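Local coordinates for protein GIL01 gp7 (Bacillus phage pGIL01, PDB 6N7O) that inhibits the LexA repressor of its bacterial host and forms a two-fold symmetric pair in the crystal, at the interface of chains A and B. Coordinates in Å, arbitrary orientation; residue numbers count along the deposited sequence, not the author numbering. Chains: chain A/B, GIL01 gp7.

The interface of chains A and B. Residues chain A 28, 31-32, 35; chain B 7-8, 10-11, 14, 31.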
ATOM      1  N   ILE A  28       2.427   1.440   5.622  1.00 15.48           N
ATOM      2  CA  ILE A  28       2.995   2.727   5.225  1.00 16.17           C
ATOM      3  C   ILE A  28       4.453   2.562   4.813  1.00 21.46           C
ATOM      4  O   ILE A  28       4.883   3.082   3.777  1.00 19.58           O
ATOM      5  CB  ILE A  28       2.845   3.738   6.370  1.00 16.55           C
ATOM      6  CG1 ILE A  28       1.370   4.134   6.527  1.00 17.41           C
ATOM      7  CG2 ILE A  28       3.771   4.943   6.149  1.00 15.22           C
ATOM      8  CD1 ILE A  28       1.100   4.974   7.766  1.00 20.73           C
ATOM      9  N   LEU A  31       4.610   0.940   1.323  1.00 17.50           N
ATOM     10  CA  LEU A  31       4.180   1.815   0.239  1.00 18.05           C
ATOM     11  C   LEU A  31       5.208   2.915  -0.012  1.00 21.74           C
ATOM     12  O   LEU A  31       5.413   3.330  -1.157  1.00 17.00           O
ATOM     13  CB  LEU A  31       2.809   2.413   0.551  1.00 17.14           C
ATOM     14  CG  LEU A  31       1.645   1.415   0.573  1.00 19.16           C
ATOM     15  CD1 LEU A  31       0.366   2.080   1.003  1.00 21.45           C
ATOM     16  CD2 LEU A  31       1.483   0.791  -0.813  1.00 19.96           C
ATOM     17  N   MET A  32       5.872   3.399   1.037  0.63 23.59           N
ATOM     18  CA  MET A  32       6.946   4.353   0.807  0.63 23.03           C
ATOM     19  C   MET A  32       8.102   3.709   0.059  0.63 24.09           C
ATOM     20  O   MET A  32       8.763   4.372  -0.746  0.63 24.80           O
ATOM     21  CB  MET A  32       7.413   4.947   2.131  0.63 23.02           C
ATOM     22  CG  MET A  32       6.363   5.844   2.746  0.63 19.49           C
ATOM     23  SD  MET A  32       6.977   6.702   4.193  0.63 26.38           S
ATOM     24  CE  MET A  32       8.377   7.562   3.482  0.63 31.07           C
ATOM     25  N   THR A  35       6.921   3.541  -3.677  1.00 22.49           N
ATOM     26  CA  THR A  35       6.909   4.825  -4.365  1.00 19.64           C
ATOM     27  C   THR A  35       8.277   5.492  -4.424  1.00 22.77           C
ATOM     28  O   THR A  35       8.383   6.570  -5.012  1.00 25.99           O
ATOM     29  CB  THR A  35       5.927   5.784  -3.700  1.00 23.87           C
ATOM     30  OG1 THR A  35       6.259   5.927  -2.311  1.00 27.02           O
ATOM     31  CG2 THR A  35       4.504   5.265  -3.841  1.00 24.78           C
TER
ATOM     32  N   LEU B   7      -0.899   6.608  -4.551  1.00 18.02           N
ATOM     33  CA  LEU B   7      -0.353   5.889  -3.410  1.00 21.74           C
ATOM     34  C   LEU B   7       0.037   6.845  -2.296  1.00 24.26           C
ATOM     35  O   LEU B   7      -0.206   6.555  -1.114  1.00 19.64           O
ATOM     36  CB  LEU B   7       0.848   5.056  -3.833  1.00 15.83           C
ATOM     37  CG  LEU B   7       0.498   3.875  -4.726  1.00 21.40           C
ATOM     38  CD1 LEU B   7       1.774   3.176  -5.147  1.00 22.59           C
ATOM     39  CD2 LEU B   7      -0.438   2.928  -4.000  1.00 18.57           C
ATOM     40  N   LEU B   8       0.671   7.971  -2.649  1.00 19.66           N
ATOM     41  CA  LEU B   8       0.929   9.018  -1.660  1.00 20.68           C
ATOM     42  C   LEU B   8      -0.357   9.455  -0.975  1.00 16.52           C
ATOM     43  O   LEU B   8      -0.373   9.665   0.240  1.00 18.41           O
ATOM     44  CB  LEU B   8       1.614  10.225  -2.300  1.00 18.82           C
ATOM     45  CG  LEU B   8       3.025  10.003  -2.831  1.00 37.87           C
ATOM     46  CD1 LEU B   8       3.591  11.322  -3.340  1.00 42.51           C
ATOM     47  CD2 LEU B   8       3.932   9.380  -1.772  1.00 44.85           C
ATOM     48  N   PHE B  10      -2.965   7.631  -0.425  1.00 21.01           N
ATOM     49  CA  PHE B  10      -3.353   6.569   0.491  1.00 17.16           C
ATOM     50  C   PHE B  10      -2.459   6.578   1.731  1.00 16.71           C
ATOM     51  O   PHE B  10      -2.955   6.395   2.851  1.00 16.83           O
ATOM     52  CB  PHE B  10      -3.294   5.218  -0.236  1.00 14.61           C
ATOM     53  CG  PHE B  10      -3.891   4.062   0.539  1.00 16.04           C
ATOM     54  CD1 PHE B  10      -4.993   4.230   1.368  1.00 20.17           C
ATOM     55  CD2 PHE B  10      -3.358   2.785   0.410  1.00 18.54           C
ATOM     56  CE1 PHE B  10      -5.534   3.153   2.075  1.00 23.74           C
ATOM     57  CE2 PHE B  10      -3.908   1.706   1.104  1.00 17.11           C
ATOM     58  CZ  PHE B  10      -4.994   1.886   1.935  1.00 19.80           C
ATOM     59  N   ILE B  11      -1.146   6.799   1.545  1.00 16.63           N
ATOM     60  CA  ILE B  11      -0.224   6.908   2.677  1.00 14.43           C
ATOM     61  C   ILE B  11      -0.663   8.022   3.608  1.00 15.80           C
ATOM     62  O   ILE B  11      -0.640   7.876   4.838  1.00 16.96           O
ATOM     63  CB  ILE B  11       1.218   7.143   2.186  1.00 15.92           C
ATOM     64  CG1 ILE B  11       1.831   5.872   1.600  1.00 22.09           C
ATOM     65  CG2 ILE B  11       2.086   7.608   3.317  1.00 20.27           C
ATOM     66  CD1 ILE B  11       3.003   6.129   0.682  1.00 19.80           C
ATOM     67  N   LEU B  14      -3.840   6.888   5.554  1.00 20.86           N
ATOM     68  CA  LEU B  14      -3.438   6.014   6.648  1.00 17.44           C
ATOM     69  C   LEU B  14      -2.764   6.804   7.762  1.00 19.77           C
ATOM     70  O   LEU B  14      -3.039   6.581   8.945  1.00 22.46           O
ATOM     71  CB  LEU B  14      -2.502   4.934   6.110  1.00 16.47           C
ATOM     72  CG  LEU B  14      -3.162   3.946   5.140  1.00 17.80           C
ATOM     73  CD1 LEU B  14      -2.106   3.048   4.531  1.00 21.57           C
ATOM     74  CD2 LEU B  14      -4.216   3.120   5.876  1.00 17.25           C
ATOM     75  N   LEU B  31      -5.366  -0.918  -2.960  1.00 16.24           N
ATOM     76  CA  LEU B  31      -4.189  -1.013  -3.818  1.00 18.19           C
ATOM     77  C   LEU B  31      -4.538  -1.580  -5.192  1.00 16.37           C
ATOM     78  O   LEU B  31      -3.971  -1.150  -6.206  1.00 20.22           O
ATOM     79  CB  LEU B  31      -3.119  -1.864  -3.139  1.00 18.39           C
ATOM     80  CG  LEU B  31      -2.569  -1.225  -1.855  1.00 19.16           C
ATOM     81  CD1 LEU B  31      -1.459  -2.097  -1.230  1.00 14.81           C
ATOM     82  CD2 LEU B  31      -2.067   0.187  -2.128  1.00 18.22           C
TER
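A:Ile28, A:Leu31 and A:Thr35 meet B:Leu14, B:Ile11 and B:Leu7 in turn: helix 24-34 of chain A, with the residue just past its end, crosses helix 2-16 of chain B in an antiparallel sense, tilted by some 40°. The CA atoms of A:Leu31 and B:Ile11 are 7.2 Å apart. These two residues lose the most surface in the patch. The two side chains lie alongside with their tips pointing opposite ways. The delta-methyl CD1 of B:Ile11 lies 3.7 Å from CB of A:Leu31, against the leucine stem. That same methyl also reaches CG of A:Met32, whose side chain crosses the isoleucine at about a right angle. With CG beside the backbone N and anti to the carbonyl carbon (chi1 -67°), A:Leu31 points toward chain B, and its methyls split between two partners. CD1 meets CD2 of the B:Phe10 ring at 3.8 Å. CD2 meets CD2 of B:Leu31, its symmetry mate, at 3.8 Å, tip to tip. Within chain B, CD1 of B:Leu14 sits 4.0 Å above the centre of that ring. At one end, the outer arm of A:Ile28 brings CD1 to 4.0 Å from CB of B:Leu14. At the other, the methyl CG2 of A:Thr35 packs 3.7 Å from CB of B:Leu7. The threonine hydroxyl OG1 turns back to its own chain and donates a hydrogen bond to A:Leu31 O (3.0 Å), bent at the carbonyl oxygen (135°). This bond should steady the threonine where the helix ends. The contacts across the patch are all apolar. It joins the second helix of one chain to the first of the other and recurs with the chains exchanged, A:Leu31 and B:Leu31 meeting near the two-fold axis; the crystal structure alone does not show that this pair forms in solution.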